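Local atomic coordinates of probable glutathione reductase (Sinorhizobium meliloti, PDB entry 4DNA), a protein that probably catalyses the NADPH-dependent reduction of glutathione disulfide to two molecules of glutathione, working as an FAD-containing homodimer. Residues H154-T159 with Q235-D240; P170-I175 with V256-M261; V18-L23 with M322-T327. All coordinates share one frame; numbering follows the deposited sequence.

Contact 1 (H154-T159 with Q235-D240)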
loop_
_atom_site.group_PDB
_atom_site.type_symbol
_atom_site.label_atom_id
_atom_site.label_comp_id
_atom_site.label_asym_id
_atom_site.label_seq_id
_atom_site.Cartn_x
_atom_site.Cartn_y
_atom_site.Cartn_z
ATOM N N HIS A 154 38.088 16.144 0.035
ATOM C CA HIS A 154 36.969 15.378 -0.524
ATOM C C HIS A 154 37.294 13.919 -0.645
ATOM O O HIS A 154 36.408 13.067 -0.563
ATOM C CB HIS A 154 36.564 15.925 -1.891
ATOM C CG HIS A 154 37.663 15.856 -2.931
ATOM N ND1 HIS A 154 38.506 16.883 -3.164
ATOM C CD2 HIS A 154 38.035 14.832 -3.806
ATOM C CE1 HIS A 154 39.379 16.534 -4.130
ATOM N NE2 HIS A 154 39.088 15.279 -4.524
ATOM N N GLU A 155 38.575 13.619 -0.842
ATOM C CA GLU A 155 39.042 12.244 -0.972
ATOM C C GLU A 155 38.861 11.456 0.342
ATOM O O GLU A 155 39.118 10.259 0.404
ATOM C CB GLU A 155 40.495 12.204 -1.497
ATOM C CG GLU A 155 41.595 12.634 -0.518
ATOM C CD GLU A 155 41.695 14.142 -0.271
ATOM O OE1 GLU A 155 41.437 14.962 -1.193
ATOM O OE2 GLU A 155 42.055 14.512 0.871
ATOM N N LEU A 156 38.390 12.134 1.381
ATOM C CA LEU A 156 38.141 11.493 2.669
ATOM C C LEU A 156 36.660 11.102 2.849
ATOM O O LEU A 156 36.295 10.410 3.809
ATOM C CB LEU A 156 38.628 12.402 3.806
ATOM C CG LEU A 156 40.042 12.986 3.632
ATOM C CD1 LEU A 156 40.300 14.096 4.630
ATOM C CD2 LEU A 156 41.117 11.920 3.734
ATOM N N CYS A 157 35.823 11.531 1.908
ATOM C CA CYS A 157 34.388 11.350 2.007
ATOM C C CYS A 157 33.919 10.110 1.280
ATOM O O CYS A 157 34.699 9.461 0.588
ATOM C CB CYS A 157 33.691 12.567 1.437
ATOM S SG CYS A 157 34.013 14.040 2.409
ATOM N N ILE A 158 32.644 9.769 1.440
ATOM C CA ILE A 158 32.095 8.614 0.744
ATOM C C ILE A 158 30.938 8.972 -0.189
ATOM O O ILE A 158 30.325 10.032 -0.061
ATOM C CB ILE A 158 31.690 7.477 1.708
ATOM C CG1 ILE A 158 30.702 7.965 2.769
ATOM C CG2 ILE A 158 32.917 6.857 2.345
ATOM C CD1 ILE A 158 29.989 6.837 3.481
ATOM N N THR A 159 30.669 8.092 -1.150
ATOM C CA THR A 159 29.487 8.225 -1.990
ATOM C C THR A 159 28.606 7.013 -1.751
ATOM O O THR A 159 28.976 6.101 -1.009
ATOM C CB THR A 159 29.827 8.313 -3.493
ATOM O OG1 THR A 159 30.402 7.080 -3.932
ATOM C CG2 THR A 159 30.782 9.441 -3.776
ATOM N N GLN A 235 32.806 23.663 4.428
ATOM C CA GLN A 235 33.993 24.438 3.998
ATOM C C GLN A 235 35.117 23.495 3.539
ATOM O O GLN A 235 35.709 23.688 2.469
ATOM C CB GLN A 235 34.555 25.350 5.119
ATOM C CG GLN A 235 33.565 26.154 5.956
ATOM C CD GLN A 235 33.194 27.495 5.352
ATOM O OE1 GLN A 235 32.819 27.583 4.183
ATOM N NE2 GLN A 235 33.274 28.548 6.159
ATOM N N SER A 236 35.403 22.486 4.370
ATOM C CA SER A 236 36.462 21.497 4.122
ATOM C C SER A 236 36.353 20.295 5.059
ATOM O O SER A 236 35.812 20.398 6.168
ATOM C CB SER A 236 37.834 22.129 4.308
ATOM O OG SER A 236 38.008 22.480 5.664
ATOM N N VAL A 237 36.888 19.165 4.610
ATOM C CA VAL A 237 36.970 17.979 5.439
ATOM C C VAL A 237 38.432 17.671 5.695
ATOM O O VAL A 237 39.274 17.818 4.800
ATOM C CB VAL A 237 36.298 16.752 4.781
ATOM C CG1 VAL A 237 36.293 15.562 5.731
ATOM C CG2 VAL A 237 34.870 17.065 4.362
ATOM N N SER A 238 38.726 17.259 6.927
ATOM C CA SER A 238 40.030 16.710 7.272
ATOM C C SER A 238 39.912 15.533 8.262
ATOM O O SER A 238 38.903 15.391 8.971
ATOM C CB SER A 238 40.932 17.794 7.843
ATOM O OG SER A 238 40.689 17.927 9.224
ATOM N N ALA A 239 40.960 14.704 8.296
ATOM C CA ALA A 239 41.070 13.565 9.211
ATOM C C ALA A 239 41.780 13.930 10.524
ATOM O O ALA A 239 42.787 14.652 10.517
ATOM C CB ALA A 239 41.798 12.417 8.526
ATOM N N ASP A 240 41.253 13.422 11.641
ATOM C CA ASP A 240 41.863 13.624 12.956
ATOM C C ASP A 240 42.845 12.496 13.287
ATOM O O ASP A 240 43.140 11.647 12.437
ATOM C CB ASP A 240 40.790 13.789 14.049
ATOM C CG ASP A 240 40.122 12.471 14.450
ATOM O OD1 ASP A 240 40.437 11.409 13.864
ATOM O OD2 ASP A 240 39.269 12.508 15.367
#
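Leu156, the last residue of the short 3-10 turn 154-156, is the main bump of this surface contact. Its CB points at strand 234-239; chi1 of -48° places CG beside the backbone N, and with chi2 of 167° the CD1 branch leads. CD1 settles on the strand backbone between the side chains of Val237 and Ala239, 3.7 Å from Ser238 CA. Ser238 turns its own side chain away, so the methyl meets main chain there, with Ala239 CB at the margin, 4.5 Å from Leu156 CD1. The strand is an outer one of the three-stranded antiparallel sheet 234-239, 245-249 and 254-257, within the region assigned to the pyridine nucleotide-disulphide oxidoreductase family, of Rossmann type, and the turn lies on the connection from strand 143-145 to helix 160-163. Val237 is the strand's answering bump. Its CG1, anti to the backbone N (chi1 -175°), approaches Leu156 CB to 4.4 Å, while CG2, beside that N, abuts Cys157 SG at 3.7 Å. The turn is closed by a hydrogen bond from Cys157 N to His154 O, 3.0 Å long. No hydrogen bond crosses between the two segments, but Val237 pairs through its backbone with Pro152, just before the turn.

Contact 2 (P170-I175 with V256-M261)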
loop_
_atom_site.group_PDB
_atom_site.type_symbol
_atom_site.label_atom_id
_atom_site.label_comp_id
_atom_site.label_asym_id
_atom_site.label_seq_id
_atom_site.Cartn_x
_atom_site.Cartn_y
_atom_site.Cartn_z
ATOM N N PRO A 170 29.727 2.836 10.621
ATOM C CA PRO A 170 30.134 4.023 11.388
ATOM C C PRO A 170 29.265 4.178 12.626
ATOM O O PRO A 170 28.088 3.795 12.620
ATOM C CB PRO A 170 29.881 5.180 10.417
ATOM C CG PRO A 170 28.838 4.676 9.489
ATOM C CD PRO A 170 29.104 3.200 9.336
ATOM N N GLU A 171 29.857 4.702 13.684
ATOM C CA GLU A 171 29.122 4.990 14.894
ATOM C C GLU A 171 28.489 6.377 14.728
ATOM O O GLU A 171 27.456 6.674 15.339
ATOM C CB GLU A 171 30.051 4.866 16.115
ATOM C CG GLU A 171 29.824 5.869 17.248
ATOM C CD GLU A 171 31.033 6.021 18.181
ATOM O OE1 GLU A 171 32.203 5.877 17.723
ATOM O OE2 GLU A 171 30.804 6.292 19.383
ATOM N N SER A 172 29.096 7.205 13.875
ATOM C CA SER A 172 28.502 8.478 13.464
ATOM C C SER A 172 28.716 8.731 11.970
ATOM O O SER A 172 29.761 8.362 11.421
ATOM C CB SER A 172 29.030 9.649 14.305
ATOM O OG SER A 172 30.445 9.665 14.334
ATOM N N ILE A 173 27.707 9.330 11.324
ATOM C CA ILE A 173 27.797 9.793 9.929
ATOM C C ILE A 173 27.270 11.229 9.750
ATOM O O ILE A 173 26.328 11.654 10.428
ATOM C CB ILE A 173 27.080 8.848 8.928
ATOM C CG1 ILE A 173 27.628 9.056 7.512
ATOM C CG2 ILE A 173 25.563 9.042 8.945
ATOM C CD1 ILE A 173 27.428 7.865 6.602
ATOM N N LEU A 174 27.888 11.964 8.830
ATOM C CA LEU A 174 27.384 13.261 8.430
ATOM C C LEU A 174 27.156 13.258 6.936
ATOM O O LEU A 174 28.100 13.061 6.173
ATOM C CB LEU A 174 28.360 14.385 8.811
ATOM C CG LEU A 174 28.015 15.769 8.255
ATOM C CD1 LEU A 174 26.877 16.387 9.034
ATOM C CD2 LEU A 174 29.213 16.696 8.246
ATOM N N ILE A 175 25.909 13.502 6.535
ATOM C CA ILE A 175 25.522 13.495 5.131
ATOM C C ILE A 175 25.136 14.864 4.583
ATOM O O ILE A 175 24.083 15.399 4.911
ATOM C CB ILE A 175 24.340 12.556 4.870
ATOM C CG1 ILE A 175 24.693 11.137 5.282
ATOM C CG2 ILE A 175 23.962 12.608 3.400
ATOM C CD1 ILE A 175 23.490 10.300 5.654
ATOM N N VAL A 256 32.574 16.352 14.008
ATOM C CA VAL A 256 33.367 15.144 13.838
ATOM C C VAL A 256 32.444 13.958 13.634
ATOM O O VAL A 256 31.455 13.811 14.349
ATOM C CB VAL A 256 34.316 14.890 15.028
ATOM C CG1 VAL A 256 35.315 13.801 14.666
ATOM C CG2 VAL A 256 35.068 16.156 15.420
ATOM N N ALA A 257 32.749 13.124 12.646
ATOM C CA ALA A 257 31.979 11.888 12.428
ATOM C C ALA A 257 32.862 10.787 11.875
ATOM O O ALA A 257 33.925 11.065 11.316
ATOM C CB ALA A 257 30.804 12.141 11.501
ATOM N N ASP A 258 32.428 9.539 12.038
ATOM C CA ASP A 258 33.150 8.400 11.471
ATOM C C ASP A 258 33.231 8.457 9.933
ATOM O O ASP A 258 34.280 8.217 9.349
ATOM C CB ASP A 258 32.555 7.079 11.958
ATOM C CG ASP A 258 32.997 6.720 13.366
ATOM O OD1 ASP A 258 34.149 7.016 13.727
ATOM O OD2 ASP A 258 32.203 6.123 14.119
ATOM N N GLN A 259 32.125 8.795 9.279
ATOM C CA GLN A 259 32.115 8.945 7.823
ATOM C C GLN A 259 31.418 10.245 7.434
ATOM O O GLN A 259 30.520 10.723 8.153
ATOM C CB GLN A 259 31.419 7.760 7.144
ATOM C CG GLN A 259 31.981 6.393 7.503
ATOM C CD GLN A 259 33.243 6.038 6.731
ATOM O OE1 GLN A 259 33.434 6.448 5.591
ATOM N NE2 GLN A 259 34.102 5.259 7.355
ATOM N N VAL A 260 31.851 10.814 6.304
ATOM C CA VAL A 260 31.199 11.980 5.705
ATOM C C VAL A 260 30.759 11.637 4.287
ATOM O O VAL A 260 31.580 11.470 3.401
ATOM C CB VAL A 260 32.110 13.223 5.684
ATOM C CG1 VAL A 260 31.404 14.381 4.994
ATOM C CG2 VAL A 260 32.507 13.620 7.099
HETATM N N MSE A 261 29.454 11.535 4.088
HETATM C CA MSE A 261 28.908 11.171 2.803
HETATM C C MSE A 261 28.511 12.386 2.039
HETATM O O MSE A 261 27.777 13.248 2.545
HETATM C CB MSE A 261 27.673 10.319 3.020
HETATM C CG MSE A 261 27.184 9.747 1.699
HETATM SE SE MSE A 261 25.712 8.531 2.160
HETATM C CE MSE A 261 25.908 7.190 0.735
#
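Strands 172-175 and 259-261 run parallel, with segment axes 4.7 Å apart at their closest and inclined by 22°, as neighbours in the four-stranded parallel sheet; strand 172-176 leads into the glycine-rich turn from Gly177, predicted to bind NAD, as in a Rossmann fold. Backbone bonds step along the pair: Gln259 N to Ser172 O, Leu174 N to Gln259 O at 3.0 Å, and Met261 N to Leu174 O at 2.9 Å. All three lie in the plane of the accepting carbonyl. At the strand entrance side chains take over. Asp258 OD2 accepts two amides, Glu171 N at 2.8 Å through its anti lone pair and Ser172 N, longer at 3.3 Å, from above the carboxylate plane. In return Ser172 OG, set between its backbone N and carbonyl carbon by chi1 of 52°, receives Asp258 N at 3.0 Å. Pro170 CB packs against Asp258 CB. Beyond this entrance Ile175 and Met261 (a selenomethionine) lie side by side, with CG1 of Ile175 3.8 Å from CB of Met261. Glu171 OE1 comes within 3.6 Å of Asp258 OD2, yet Arg244 forms salt bridges with Glu171 OE1 and Asp258 OD1. The shared arginine and the two amides on OD2 would therefore offset the carboxylate repulsion and probably keep Asp258 ionised.

Contact 3 (V18-L23 with M322-T327)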
loop_
_atom_site.group_PDB
_atom_site.type_symbol
_atom_site.label_atom_id
_atom_site.label_comp_id
_atom_site.label_asym_id
_atom_site.label_seq_id
_atom_site.Cartn_x
_atom_site.Cartn_y
_atom_site.Cartn_z
ATOM N N VAL A 18 20.433 -2.999 -21.032
ATOM C CA VAL A 18 20.045 -4.399 -20.985
ATOM C C VAL A 18 18.699 -4.597 -21.662
ATOM O O VAL A 18 18.538 -5.495 -22.493
ATOM C CB VAL A 18 20.030 -4.947 -19.543
ATOM C CG1 VAL A 18 19.280 -6.270 -19.466
ATOM C CG2 VAL A 18 21.452 -5.104 -19.028
ATOM N N ARG A 19 17.743 -3.741 -21.323
ATOM C CA ARG A 19 16.457 -3.777 -21.988
ATOM C C ARG A 19 16.682 -3.698 -23.492
ATOM O O ARG A 19 16.243 -4.584 -24.236
ATOM C CB ARG A 19 15.558 -2.639 -21.507
ATOM C CG ARG A 19 14.140 -2.672 -22.082
ATOM C CD ARG A 19 13.395 -3.980 -21.807
ATOM N NE ARG A 19 13.675 -4.533 -20.475
ATOM C CZ ARG A 19 12.816 -4.576 -19.457
ATOM N NH1 ARG A 19 11.582 -4.106 -19.583
ATOM N NH2 ARG A 19 13.200 -5.107 -18.301
ATOM N N SER A 20 17.412 -2.665 -23.910
ATOM C CA SER A 20 17.698 -2.423 -25.307
ATOM C C SER A 20 18.255 -3.650 -25.999
ATOM O O SER A 20 17.671 -4.134 -26.960
ATOM C CB SER A 20 18.648 -1.242 -25.457
ATOM O OG SER A 20 17.999 -0.041 -25.077
ATOM N N GLY A 21 19.369 -4.162 -25.487
ATOM C CA GLY A 21 20.036 -5.324 -26.073
ATOM C C GLY A 21 19.130 -6.540 -26.130
ATOM O O GLY A 21 18.894 -7.095 -27.207
ATOM N N ARG A 22 18.605 -6.936 -24.968
ATOM C CA ARG A 22 17.750 -8.108 -24.864
ATOM C C ARG A 22 16.611 -7.979 -25.844
ATOM O O ARG A 22 16.399 -8.880 -26.642
ATOM C CB ARG A 22 17.215 -8.293 -23.441
ATOM C CG ARG A 22 16.696 -9.694 -23.132
ATOM C CD ARG A 22 16.013 -9.770 -21.766
ATOM N NE ARG A 22 14.668 -9.203 -21.807
ATOM C CZ ARG A 22 14.286 -8.101 -21.166
ATOM N NH1 ARG A 22 15.146 -7.437 -20.385
ATOM N NH2 ARG A 22 13.029 -7.671 -21.290
ATOM N N LEU A 23 15.896 -6.858 -25.820
ATOM C CA LEU A 23 14.767 -6.705 -26.731
ATOM C C LEU A 23 15.198 -6.906 -28.177
ATOM O O LEU A 23 14.639 -7.750 -28.876
ATOM C CB LEU A 23 14.069 -5.353 -26.568
ATOM C CG LEU A 23 13.033 -5.162 -25.453
ATOM C CD1 LEU A 23 12.360 -3.810 -25.612
ATOM C CD2 LEU A 23 11.999 -6.271 -25.440
HETATM N N MSE A 322 12.347 0.876 -24.737
HETATM C CA MSE A 322 11.276 0.236 -25.479
HETATM C C MSE A 322 10.876 1.159 -26.579
HETATM O O MSE A 322 10.787 0.752 -27.729
HETATM C CB MSE A 322 10.080 -0.034 -24.597
HETATM C CG MSE A 322 10.463 -1.021 -23.506
HETATM SE SE MSE A 322 8.828 -1.592 -22.556
HETATM C CE MSE A 322 8.155 0.163 -21.894
ATOM N N CYS A 323 10.648 2.418 -26.249
ATOM C CA CYS A 323 10.382 3.409 -27.281
ATOM C C CYS A 323 11.452 3.435 -28.359
ATOM O O CYS A 323 11.139 3.648 -29.527
ATOM C CB CYS A 323 10.154 4.786 -26.676
ATOM S SG CYS A 323 8.536 4.826 -25.896
ATOM N N PHE A 324 12.701 3.192 -27.974
ATOM C CA PHE A 324 13.764 3.054 -28.955
ATOM C C PHE A 324 13.554 1.832 -29.876
ATOM O O PHE A 324 13.559 1.978 -31.098
ATOM C CB PHE A 324 15.152 2.997 -28.309
ATOM C CG PHE A 324 16.178 2.339 -29.189
ATOM C CD1 PHE A 324 16.645 2.975 -30.329
ATOM C CD2 PHE A 324 16.625 1.050 -28.916
ATOM C CE1 PHE A 324 17.559 2.357 -31.160
ATOM C CE2 PHE A 324 17.544 0.424 -29.749
ATOM C CZ PHE A 324 18.012 1.080 -30.869
ATOM N N ILE A 325 13.395 0.636 -29.303
ATOM C CA ILE A 325 13.169 -0.564 -30.105
ATOM C C ILE A 325 12.029 -0.338 -31.097
ATOM O O ILE A 325 12.143 -0.660 -32.278
ATOM C CB ILE A 325 12.924 -1.812 -29.219
ATOM C CG1 ILE A 325 14.130 -2.757 -29.286
ATOM C CG2 ILE A 325 11.691 -2.592 -29.675
ATOM C CD1 ILE A 325 15.353 -2.294 -28.528
ATOM N N GLU A 326 10.943 0.244 -30.599
ATOM C CA GLU A 326 9.779 0.589 -31.402
ATOM C C GLU A 326 10.199 1.538 -32.530
ATOM O O GLU A 326 10.147 1.151 -33.696
ATOM C CB GLU A 326 8.693 1.213 -30.505
ATOM C CG GLU A 326 7.251 0.858 -30.868
ATOM C CD GLU A 326 6.863 -0.578 -30.540
ATOM O OE1 GLU A 326 7.414 -1.152 -29.580
ATOM O OE2 GLU A 326 5.992 -1.134 -31.243
ATOM N N THR A 327 10.648 2.749 -32.173
ATOM C CA THR A 327 11.081 3.750 -33.152
ATOM C C THR A 327 11.998 3.157 -34.223
ATOM O O THR A 327 11.636 3.122 -35.389
ATOM C CB THR A 327 11.778 4.966 -32.492
ATOM O OG1 THR A 327 10.833 5.720 -31.713
ATOM C CG2 THR A 327 12.385 5.875 -33.555
#
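Helices 18-23 and 322-327 cross at -36° with their segment axes 9.4 Å apart, joined by apolar side chains and no hydrogen bond. Leu23 gives the largest share of its helix's side: chi1 of -82° sets CG beside its backbone N and brings CD1 to Met322 CG, 4.0 Å away. Met322, a selenomethionine, also holds CG beside its N, runs extended through chi2 and bends at chi3, while its CG also lies 4.3 Å from Arg19 CG. Ile325 enters between Leu23 and Ser20, its CG1 meeting Leu23 CB at 3.8 Å as CD1 lies against Ser20 O. Ser20 OG, hydrogen-bonded to Gly16 O, sits obliquely by the Phe324 ring, 4.2 Å from its CD2. Arg19 starts anti to its N, then folds back so that NH2 of Arg22 lies over one face of its guanidinium. Helix 15-25 follows the glycine-rich turn of the FAD-binding Rossmann fold, and its first residues, Ser15 and Gly16, bind the cofactor. Helix 81-106 touches it through Val18 and Arg22, Phe324 packs edge-to-face on Tyr302 of strand 301-303, and Met322 meets Tyr450 of the second subunit.

How the contacts relate
From the N terminus the chain runs through strand 6-11 into helix 15-25, and contact 3 returns to it almost 300 residues later through helix 314-329, closing the longest loop. Contacts 1 and 2 both nest inside that loop, and they cross each other: 154-159 comes first, then 170-175, then 235-240 answers the former and 256-261 the latter. Their centres are 10 Å apart, and they join directly where Ile158 N probably hydrogen-bonds Val260 O. Together they bind the connection after strand 143-145, the three-stranded antiparallel sheet and the parallel sheet of the probable NAD(P)-binding region. Contact 3 lies about 41 Å from both, centre to centre, in the FAD-binding region.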